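Local atomic coordinates of amino acid ABC transporter, binding protein (Thermus thermophilus, PDB entry 3VV5), a protein that binds the lysine analogue S-(2-aminoethyl)-L-cysteine (L-thialysine) as the periplasmic solute-binding component of an ABC transporter, probably for amino-acid uptake. Residues R27-I32 against L229-R234; G41-F46 against G145-T150; P48-D53 against V99-G104; A70-L75 against L236-Q241. All blocks are in the same frame, centred on the assembly; numbering follows the deposited sequence.

Contact 1: residues R27-I32 against L229-R234; sequences RSFEEI and LDALNR
F29 and A231 bring the two segments together: their CA atoms, 6.9 Å apart, are the nearest pair across the contact. Residues 29-32 form the opening turn of helix 29-35, and 229-234 lie within the long helix 226-242, so two helices are packed here, one of them by its N-terminal end. That end is closed by a capping box. S28 OG accepts from E31 N at 3.3 Å in a nearly straight bond, while E31 OE1 takes the amide of S28 from above the carboxylate plane.

With its CG anti to the backbone N (chi1 176°), F29 carries its ring to the other helix. The methyl of A231 sits over one face of that ring, its CB 3.8 Å from the ring centroid. At 22° off the normal, it meets the geometry of a CH-pi contact. The methyl is displaced toward the CD1 side, where F29 CD1 and A231 CB are 3.5 Å apart. R234 comes in from farther along the helix, its side chain bent at chi3 and crossing F29 at about a right angle. The edge of its guanidinium meets the ring, with R234 NH1 4.0 Å from F29 CE2 and the two planes 72° apart. Cutting F29 back to an alanine is likely to leave the A231 methyl without the ring face it packs on and to open a gap between the helices.

No hydrogen bond joins the segments. R234 CZ is 5.7 Å from the F29 ring centroid, at most a weak cation-pi attraction, so the contact depends chiefly on apolar packing.

Contact 2: residues G41-F46 against G145-T150; sequences GTEGAF and GVQVGT. With SLZ (L-thialysine), chain C.
E43 and Q147 meet beside bound L-thialysine in the ligand cleft of this family 3 solute-binding protein, linking residues 41-46 to residues 145-150. Q147 NE2 donates to E43 OE2 at 2.8 Å with an angle of 145°. The two side chains arrive from opposite directions; the oxygen lies near the amide plane, and carboxylate and amide planes are 28° apart. Each side chain starts out trans about chi1 and runs on extended, which lets the pair bridge backbones that stay well apart: the nearest CA atoms, F46 CA and Q147 CA, are 10.5 Å from each other.

The other carboxylate oxygen faces the ligand: L-thialysine NZ makes a weak hydrogen bond to E43 OE1 at 3.2 Å. F46 lays one ring face against the thioether, its CZ 3.4 Å from the ligand SG. An alanine here in place of E43 takes away both carboxylate oxygens, and would probably leave Q147 NE2 without its partner across the cleft and the ligand NZ without the nearby negative charge.

Second-shell bonds set these groups in place. A45 N reaches E43 OE1 from above the carboxylate plane, and Q147 NE2 has another acceptor in the carbonyl of Q169. A45 and F46 together face N50 in a classic beta bulge. Beyond Q147 the chain makes a type II turn through G149 and brings T150 to the ligand carboxylate. Across that turn T150 OG1 donates to Q147 O at 2.7 Å, tilted 25° from the carbonyl plane.

Contact 3: residues P48-D53 against V99-G104; sequences PFNYFD and VIASHG. With SLZ (L-thialysine), chain C.
The ligand-binding cleft of the family 3 solute-binding fold is lined here by two segments: F49 and N50 approach A101 and S102 where the chain turns a corner at A101, between strands 98-100 and 102-104. The CA atoms come nearest at N50 and A101, 6.7 Å apart. F49 and N50 both face F46, the arrangement of a classic beta bulge.

No hydrogen bond passes directly between the segments. S102 OG packs against the base of the F49 side chain, 3.4 Å from F49 CB, and meets the ring obliquely. N50 holds its CG between the backbone N and the carbonyl carbon (chi1 61°), which turns its amide toward the corner, with ND2 3.7 Å from A101 CA. The polar ends are tied through a third residue: E62 OE1 accepts from N50 ND2 and is also hydrogen-bonded to S102 OG, so one carboxylate oxygen of helix 61-72 joins the two sides. S102 OG has a further partner in the hydroxyl of Y120, whose ring stacks on F49. The other end of the N50 amide, OD1, takes the backbone N-H of G44.

Backbone atoms of the corner grip both ends of L-thialysine. The ligand NZ donates to A101 O at 3.1 Å, and its alpha-amino N donates to S102 O at 3.0 Å. Because this recognition uses carbonyls, it probably depends more on the path of the chain than on the side chains of those two residues. At the carboxylate end, G104 N donates to the ligand OXT at 2.8 Å with an almost straight angle of 170°.

Contact 4: residues A70-L75 against L236-Q241; sequences AERLGL and LAELMQ
A charged contact at the protein surface, with a little apolar packing beneath it, joins the C-terminal end of helix 61-72 to helix 226-242. R72 and E238 carry it. Their side chains cross at about a right angle, yet the guanidinium and carboxylate planes are only 16° apart and stack. E238 OE1 lies over one face of the guanidinium, 3.3 Å from R72 NE; since no N-H points at it, the salt bridge is one of charges alone.

R72 leaves its helix in the trans chi1 arrangement (-176°) and turns at chi2 (51°), which carries the guanidinium to E238. Its NH2 has a second carboxylate in D242, so the arginine is shared by two acidic residues. A water at the guanidinium edge receives a weak bond from R72 NH1 and donates to E238 O at 3.2 Å. Nearer the core, R72 CB touches L239 CD2 at 4.4 Å.

G74 closes this helix end in a Schellman motif, with positive phi and the bonds G74 N to E71 O and L75 N to A70 O. L239 continues the packing inward onto L65, A68 and I69 of helix 61-72, while L73 and L75 reach F29 of helix 29-35, placing this contact among three helices.

Contacts 2 and 3 form the core pair, their centres 8 Å apart: both touch L-thialysine, their strands 37-42 and 98-100 are neighbours in one sheet, and T42 OG1 of contact 2 is hydrogen-bonded to I100 O of contact 3. Contacts 1 and 4 lie about 20 Å from the chain centre, are only partly buried and share helix 226-242. They meet directly, with L73 CD2 3.5 Å from R234 NH1. The chemistry follows position. In the cleft, buried polar groups pair with one another and with the ligand, whereas the outer helices rely on a methyl over a ring in contact 1 and a stacked, water-flanked ion pair in contact 4.

Contact 1: residues R27-I32 against L229-R234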
# COMPACT_ATOMS: atom_id res chain seq x y z
N ARG A 27 13.30 8.85 16.19
CA ARG A 27 13.53 8.22 17.48
C ARG A 27 14.04 6.80 17.32
O ARG A 27 13.52 6.03 16.53
CB ARG A 27 12.25 8.21 18.33
CG ARG A 27 11.51 9.55 18.48
CD ARG A 27 10.45 9.46 19.60
NE ARG A 27 9.31 8.63 19.22
CZ ARG A 27 8.48 8.03 20.07
NH1 ARG A 27 7.48 7.29 19.60
NH2 ARG A 27 8.64 8.15 21.38
N SER A 28 15.07 6.44 18.09
CA SER A 28 15.57 5.07 18.11
C SER A 28 14.58 4.18 18.86
O SER A 28 13.71 4.68 19.59
CB SER A 28 16.91 5.03 18.84
OG SER A 28 16.65 5.09 20.23
N PHE A 29 14.73 2.87 18.71
CA PHE A 29 13.82 1.91 19.33
C PHE A 29 13.79 2.03 20.85
O PHE A 29 12.72 1.96 21.47
CB PHE A 29 14.17 0.47 18.93
CG PHE A 29 13.30 -0.55 19.62
CD1 PHE A 29 11.94 -0.62 19.34
CD2 PHE A 29 13.84 -1.40 20.59
CE1 PHE A 29 11.11 -1.53 20.00
CE2 PHE A 29 13.04 -2.33 21.25
CZ PHE A 29 11.66 -2.39 20.96
N GLU A 30 14.98 2.16 21.44
CA GLU A 30 15.14 2.36 22.88
C GLU A 30 14.34 3.60 23.38
O GLU A 30 13.62 3.54 24.39
CB GLU A 30 16.64 2.38 23.25
CG GLU A 30 17.64 3.02 22.19
CD GLU A 30 18.49 1.99 21.40
OE1 GLU A 30 19.11 1.10 22.02
OE2 GLU A 30 18.58 2.09 20.16
N GLU A 31 14.43 4.69 22.63
CA GLU A 31 13.66 5.91 22.91
C GLU A 31 12.14 5.72 22.78
O GLU A 31 11.39 6.18 23.64
CB GLU A 31 14.11 7.04 22.01
CG GLU A 31 15.47 7.61 22.42
CD GLU A 31 16.35 7.93 21.24
OE1 GLU A 31 15.85 8.55 20.27
OE2 GLU A 31 17.55 7.55 21.28
N ILE A 32 11.70 5.04 21.72
CA ILE A 32 10.29 4.71 21.55
C ILE A 32 9.83 3.83 22.71
O ILE A 32 8.82 4.10 23.33
CB ILE A 32 10.04 4.05 20.16
CG1 ILE A 32 10.29 5.09 19.05
CG2 ILE A 32 8.63 3.49 20.06
CD1 ILE A 32 10.77 4.55 17.71
N LEU A 229 14.61 0.04 12.53
CA LEU A 229 14.64 -0.94 11.44
C LEU A 229 14.85 -2.40 11.94
O LEU A 229 14.08 -3.32 11.57
CB LEU A 229 15.71 -0.58 10.38
CG LEU A 229 15.71 -1.39 9.07
CD1 LEU A 229 14.42 -1.16 8.25
CD2 LEU A 229 16.92 -1.05 8.23
N ASP A 230 15.87 -2.59 12.77
CA ASP A 230 16.12 -3.92 13.35
C ASP A 230 14.91 -4.41 14.14
O ASP A 230 14.47 -5.55 13.96
CB ASP A 230 17.40 -3.94 14.22
CG ASP A 230 17.74 -5.35 14.75
OD1 ASP A 230 17.50 -6.36 14.04
OD2 ASP A 230 18.24 -5.45 15.90
N ALA A 231 14.35 -3.56 15.01
CA ALA A 231 13.18 -3.97 15.82
C ALA A 231 11.97 -4.34 14.97
O ALA A 231 11.29 -5.33 15.26
CB ALA A 231 12.80 -2.89 16.84
N LEU A 232 11.70 -3.57 13.92
CA LEU A 232 10.55 -3.89 13.07
C LEU A 232 10.79 -5.17 12.30
O LEU A 232 9.88 -6.01 12.19
CB LEU A 232 10.17 -2.72 12.13
CG LEU A 232 9.74 -1.42 12.84
CD1 LEU A 232 9.60 -0.28 11.79
CD2 LEU A 232 8.41 -1.61 13.55
N ASN A 233 12.00 -5.35 11.79
CA ASN A 233 12.35 -6.60 11.10
C ASN A 233 12.20 -7.81 12.01
O ASN A 233 11.72 -8.88 11.59
CB ASN A 233 13.78 -6.53 10.54
CG ASN A 233 13.82 -5.86 9.17
OD1 ASN A 233 12.90 -5.99 8.37
ND2 ASN A 233 14.89 -5.14 8.91
N ARG A 234 12.66 -7.66 13.25
CA ARG A 234 12.60 -8.74 14.21
C ARG A 234 11.13 -9.15 14.49
O ARG A 234 10.78 -10.33 14.40
CB ARG A 234 13.32 -8.39 15.52
CG ARG A 234 13.11 -9.46 16.62
CD ARG A 234 13.80 -9.17 17.95
NE ARG A 234 13.23 -8.00 18.65
CZ ARG A 234 13.79 -6.79 18.68
NH1 ARG A 234 13.21 -5.81 19.37
NH2 ARG A 234 14.92 -6.56 18.03

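Contact 2: residues G41-F46 against G145-T150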
# COMPACT_ATOMS: atom_id res chain seq x y z
N GLY A 41 2.59 6.02 10.63
CA GLY A 41 1.98 6.80 9.54
C GLY A 41 1.34 5.85 8.55
O GLY A 41 1.91 4.80 8.22
N THR A 42 0.12 6.16 8.12
CA THR A 42 -0.54 5.38 7.06
C THR A 42 -1.43 6.33 6.25
O THR A 42 -1.46 7.52 6.53
CB THR A 42 -1.33 4.17 7.61
OG1 THR A 42 -1.50 3.21 6.55
CG2 THR A 42 -2.71 4.57 8.11
N GLU A 43 -2.15 5.81 5.26
CA GLU A 43 -2.99 6.66 4.43
C GLU A 43 -4.45 6.62 4.86
O GLU A 43 -5.03 7.66 5.22
CB GLU A 43 -2.87 6.28 2.94
CG GLU A 43 -3.69 7.21 2.02
CD GLU A 43 -4.15 6.51 0.76
OE1 GLU A 43 -4.57 5.34 0.87
OE2 GLU A 43 -4.09 7.12 -0.33
N GLY A 44 -5.05 5.43 4.79
CA GLY A 44 -6.45 5.26 5.19
C GLY A 44 -7.39 5.39 4.00
O GLY A 44 -8.59 5.57 4.19
N ALA A 45 -6.87 5.30 2.78
CA ALA A 45 -7.74 5.31 1.59
C ALA A 45 -7.41 4.18 0.61
O ALA A 45 -7.58 4.33 -0.61
CB ALA A 45 -7.71 6.69 0.91
N PHE A 46 -6.96 3.05 1.15
CA PHE A 46 -6.51 1.92 0.30
C PHE A 46 -7.06 0.60 0.81
O PHE A 46 -6.30 -0.22 1.33
CB PHE A 46 -4.96 1.89 0.27
CG PHE A 46 -4.36 1.29 -0.99
CD1 PHE A 46 -4.71 1.77 -2.26
CD2 PHE A 46 -3.39 0.29 -0.92
CE1 PHE A 46 -4.12 1.26 -3.43
CE2 PHE A 46 -2.77 -0.25 -2.10
CZ PHE A 46 -3.13 0.24 -3.34
N GLY A 145 -6.08 6.17 -15.60
CA GLY A 145 -6.16 6.79 -14.26
C GLY A 145 -5.29 6.08 -13.23
O GLY A 145 -5.36 4.85 -13.10
N VAL A 146 -4.46 6.85 -12.51
CA VAL A 146 -3.59 6.35 -11.41
C VAL A 146 -3.54 7.30 -10.22
O VAL A 146 -3.65 8.53 -10.38
CB VAL A 146 -2.13 6.16 -11.88
CG1 VAL A 146 -2.03 5.01 -12.83
CG2 VAL A 146 -1.63 7.44 -12.53
N GLN A 147 -3.32 6.74 -9.04
CA GLN A 147 -3.01 7.55 -7.86
C GLN A 147 -1.65 8.23 -7.99
O GLN A 147 -0.68 7.59 -8.42
CB GLN A 147 -3.04 6.69 -6.59
CG GLN A 147 -2.98 7.55 -5.36
CD GLN A 147 -3.05 6.79 -4.06
OE1 GLN A 147 -2.96 5.56 -4.02
NE2 GLN A 147 -3.19 7.54 -2.97
N VAL A 148 -1.57 9.50 -7.58
CA VAL A 148 -0.30 10.24 -7.61
C VAL A 148 0.74 9.61 -6.68
O VAL A 148 0.40 9.07 -5.61
CB VAL A 148 -0.49 11.76 -7.27
CG1 VAL A 148 -0.97 11.94 -5.82
CG2 VAL A 148 0.81 12.54 -7.55
N GLY A 149 1.99 9.66 -7.11
CA GLY A 149 3.12 9.26 -6.28
C GLY A 149 3.25 7.76 -6.15
O GLY A 149 3.95 7.28 -5.28
N THR A 150 2.56 7.01 -7.01
CA THR A 150 2.58 5.55 -6.91
C THR A 150 3.43 4.87 -8.00
O THR A 150 3.76 5.46 -9.05
CB THR A 150 1.16 4.94 -6.95
OG1 THR A 150 0.54 5.22 -8.22
CG2 THR A 150 0.28 5.45 -5.80
N SLZ C . 1.71 -0.03 -4.10
CA SLZ C . 1.52 1.43 -4.20
CB SLZ C . 0.99 2.02 -2.86
SG SLZ C . -0.75 2.55 -2.73
CD SLZ C . -0.67 3.04 -0.97
CE SLZ C . -1.90 3.74 -0.37
NZ SLZ C . -1.92 3.47 1.07
C SLZ C . 2.92 2.00 -4.40
O SLZ C . 3.03 3.10 -4.98
OXT SLZ C . 3.88 1.32 -3.97

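Contact 3: residues P48-D53 against V99-G104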
# COMPACT_ATOMS: atom_id res chain seq x y z
N PRO A 48 -8.23 -3.22 0.80
CA PRO A 48 -8.40 -3.66 2.21
C PRO A 48 -7.13 -3.56 3.05
O PRO A 48 -7.08 -4.13 4.14
CB PRO A 48 -8.79 -5.14 2.04
CG PRO A 48 -7.97 -5.56 0.84
CD PRO A 48 -8.00 -4.38 -0.09
N PHE A 49 -6.12 -2.85 2.56
CA PHE A 49 -4.81 -2.76 3.26
C PHE A 49 -4.80 -1.78 4.42
O PHE A 49 -4.37 -2.12 5.54
CB PHE A 49 -3.72 -2.42 2.25
CG PHE A 49 -3.44 -3.55 1.30
CD1 PHE A 49 -2.70 -4.66 1.74
CD2 PHE A 49 -3.93 -3.54 0.01
CE1 PHE A 49 -2.47 -5.73 0.90
CE2 PHE A 49 -3.69 -4.62 -0.86
CZ PHE A 49 -2.95 -5.71 -0.41
N ASN A 50 -5.25 -0.55 4.15
CA ASN A 50 -5.36 0.48 5.19
C ASN A 50 -6.45 1.47 4.78
O ASN A 50 -6.36 2.11 3.73
CB ASN A 50 -4.00 1.20 5.46
CG ASN A 50 -3.43 1.92 4.22
OD1 ASN A 50 -3.70 3.11 3.98
ND2 ASN A 50 -2.60 1.22 3.45
N TYR A 51 -7.48 1.59 5.61
CA TYR A 51 -8.67 2.34 5.20
C TYR A 51 -9.51 2.62 6.42
O TYR A 51 -9.42 1.92 7.43
CB TYR A 51 -9.49 1.58 4.12
CG TYR A 51 -10.19 0.34 4.64
CD1 TYR A 51 -11.55 0.40 5.03
CD2 TYR A 51 -9.50 -0.87 4.77
CE1 TYR A 51 -12.20 -0.73 5.54
CE2 TYR A 51 -10.16 -2.04 5.29
CZ TYR A 51 -11.51 -1.94 5.66
OH TYR A 51 -12.18 -3.04 6.17
N PHE A 52 -10.33 3.64 6.33
CA PHE A 52 -11.31 3.91 7.38
C PHE A 52 -12.59 3.16 7.07
O PHE A 52 -13.17 3.34 5.99
CB PHE A 52 -11.58 5.41 7.51
CG PHE A 52 -10.46 6.16 8.15
CD1 PHE A 52 -10.39 6.29 9.53
CD2 PHE A 52 -9.46 6.74 7.36
CE1 PHE A 52 -9.35 6.99 10.14
CE2 PHE A 52 -8.42 7.46 7.96
CZ PHE A 52 -8.36 7.57 9.36
N ASP A 53 -13.04 2.34 8.01
CA ASP A 53 -14.22 1.51 7.75
C ASP A 53 -15.50 2.35 7.84
O ASP A 53 -15.44 3.58 8.01
CB ASP A 53 -14.27 0.29 8.68
CG ASP A 53 -14.41 0.68 10.16
OD1 ASP A 53 -14.18 -0.19 11.03
OD2 ASP A 53 -14.74 1.85 10.46
N VAL A 99 6.23 3.93 8.84
CA VAL A 99 5.09 4.01 7.94
C VAL A 99 4.77 2.60 7.44
O VAL A 99 5.68 1.84 7.07
CB VAL A 99 5.41 4.95 6.74
CG1 VAL A 99 4.34 4.84 5.63
CG2 VAL A 99 5.53 6.39 7.21
N ILE A 100 3.48 2.26 7.44
CA ILE A 100 2.99 1.04 6.78
C ILE A 100 1.78 1.43 5.97
O ILE A 100 0.70 1.67 6.52
CB ILE A 100 2.73 -0.14 7.78
CG1 ILE A 100 2.38 -1.45 7.04
CG2 ILE A 100 1.71 0.25 8.89
CD1 ILE A 100 2.38 -2.65 8.00
N ALA A 101 1.97 1.53 4.66
CA ALA A 101 0.99 2.12 3.77
C ALA A 101 1.14 1.59 2.34
O ALA A 101 0.93 2.32 1.36
CB ALA A 101 1.13 3.64 3.82
N SER A 102 1.50 0.32 2.23
CA SER A 102 1.57 -0.41 0.96
C SER A 102 2.65 0.11 -0.00
O SER A 102 2.45 0.04 -1.22
CB SER A 102 0.19 -0.45 0.29
OG SER A 102 -0.72 -1.25 1.03
N HIS A 103 3.77 0.61 0.51
CA HIS A 103 4.85 1.08 -0.37
C HIS A 103 5.58 -0.08 -0.99
O HIS A 103 6.18 -0.90 -0.29
CB HIS A 103 5.87 1.95 0.36
CG HIS A 103 5.34 3.28 0.80
ND1 HIS A 103 5.48 4.42 0.03
CD2 HIS A 103 4.68 3.65 1.92
CE1 HIS A 103 4.93 5.44 0.68
NE2 HIS A 103 4.45 5.00 1.83
N GLY A 104 5.56 -0.14 -2.31
CA GLY A 104 6.44 -1.04 -3.04
C GLY A 104 7.87 -0.55 -2.91
O GLY A 104 8.11 0.64 -2.86
N SLZ C . 1.71 -0.03 -4.10
CA SLZ C . 1.52 1.43 -4.20
CB SLZ C . 0.99 2.02 -2.86
SG SLZ C . -0.75 2.55 -2.73
CD SLZ C . -0.67 3.04 -0.97
CE SLZ C . -1.90 3.74 -0.37
NZ SLZ C . -1.92 3.47 1.07
C SLZ C . 2.92 2.00 -4.40
O SLZ C . 3.03 3.10 -4.98
OXT SLZ C . 3.88 1.32 -3.97

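Contact 4: residues A70-L75 against L236-Q241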
# COMPACT_ATOMS: atom_id res chain seq x y z
N ALA A 70 3.49 -3.73 16.95
CA ALA A 70 3.57 -2.88 18.14
C ALA A 70 3.40 -3.70 19.43
O ALA A 70 4.16 -3.52 20.40
CB ALA A 70 2.52 -1.77 18.07
N GLU A 71 2.42 -4.59 19.43
CA GLU A 71 2.12 -5.42 20.60
C GLU A 71 3.26 -6.36 20.97
O GLU A 71 3.63 -6.47 22.15
CB GLU A 71 0.83 -6.21 20.37
CG GLU A 71 -0.42 -5.36 20.55
CD GLU A 71 -1.65 -5.94 19.86
OE1 GLU A 71 -1.69 -7.16 19.59
OE2 GLU A 71 -2.60 -5.15 19.60
N ARG A 72 3.83 -7.01 19.96
CA ARG A 72 5.00 -7.88 20.19
C ARG A 72 6.20 -7.11 20.74
O ARG A 72 6.97 -7.65 21.53
CB ARG A 72 5.38 -8.63 18.91
CG ARG A 72 6.55 -9.66 19.08
CD ARG A 72 6.35 -10.63 20.26
NE ARG A 72 7.37 -11.68 20.27
CZ ARG A 72 7.26 -12.81 19.59
NH1 ARG A 72 8.22 -13.71 19.65
NH2 ARG A 72 6.19 -13.05 18.87
N LEU A 73 6.35 -5.84 20.33
CA LEU A 73 7.45 -4.99 20.81
C LEU A 73 7.16 -4.28 22.14
O LEU A 73 8.03 -3.59 22.67
CB LEU A 73 7.84 -3.96 19.76
CG LEU A 73 8.40 -4.50 18.46
CD1 LEU A 73 8.41 -3.39 17.39
CD2 LEU A 73 9.79 -5.13 18.67
N GLY A 74 5.95 -4.47 22.66
CA GLY A 74 5.50 -3.86 23.93
C GLY A 74 5.15 -2.39 23.85
O GLY A 74 5.38 -1.63 24.81
N LEU A 75 4.58 -1.97 22.73
CA LEU A 75 4.32 -0.56 22.45
C LEU A 75 2.86 -0.28 22.18
O LEU A 75 2.18 -1.09 21.57
CB LEU A 75 5.12 -0.11 21.23
CG LEU A 75 6.63 -0.22 21.32
CD1 LEU A 75 7.28 -0.11 19.92
CD2 LEU A 75 7.15 0.85 22.28
N LEU A 236 8.45 -8.58 12.64
CA LEU A 236 7.84 -9.13 11.43
C LEU A 236 8.21 -10.61 11.26
O LEU A 236 7.34 -11.46 11.04
CB LEU A 236 8.25 -8.33 10.16
CG LEU A 236 7.69 -8.85 8.82
CD1 LEU A 236 6.18 -8.79 8.78
CD2 LEU A 236 8.29 -8.10 7.57
N ALA A 237 9.50 -10.91 11.40
CA ALA A 237 9.97 -12.29 11.28
C ALA A 237 9.35 -13.19 12.36
O ALA A 237 8.96 -14.32 12.07
CB ALA A 237 11.49 -12.36 11.33
N GLU A 238 9.22 -12.66 13.57
CA GLU A 238 8.54 -13.38 14.67
C GLU A 238 7.05 -13.64 14.39
O GLU A 238 6.54 -14.73 14.70
CB GLU A 238 8.74 -12.65 16.01
CG GLU A 238 10.20 -12.79 16.55
CD GLU A 238 10.54 -11.90 17.75
OE1 GLU A 238 9.78 -10.98 18.06
OE2 GLU A 238 11.61 -12.12 18.38
N LEU A 239 6.37 -12.67 13.78
CA LEU A 239 4.95 -12.84 13.42
C LEU A 239 4.74 -13.88 12.33
O LEU A 239 3.73 -14.60 12.33
CB LEU A 239 4.31 -11.51 12.96
CG LEU A 239 4.30 -10.30 13.89
CD1 LEU A 239 3.29 -9.26 13.44
CD2 LEU A 239 4.04 -10.68 15.29
N MET A 240 5.68 -13.95 11.40
CA MET A 240 5.60 -14.95 10.35
C MET A 240 5.84 -16.36 10.91
O MET A 240 5.21 -17.32 10.46
CB MET A 240 6.58 -14.63 9.23
CG MET A 240 6.10 -13.49 8.36
SD MET A 240 7.33 -13.13 7.10
CE MET A 240 6.97 -14.38 5.89
N GLN A 241 6.71 -16.47 11.90
CA GLN A 241 7.01 -17.78 12.51
C GLN A 241 5.88 -18.28 13.43
O GLN A 241 5.53 -19.46 13.40
CB GLN A 241 8.37 -17.74 13.23
CG GLN A 241 8.44 -18.58 14.52
CD GLN A 241 9.82 -19.14 14.86
OE1 GLN A 241 9.93 -20.14 15.57
NE2 GLN A 241 10.88 -18.48 14.38
O HOH W 1 7.73 -16.03 17.33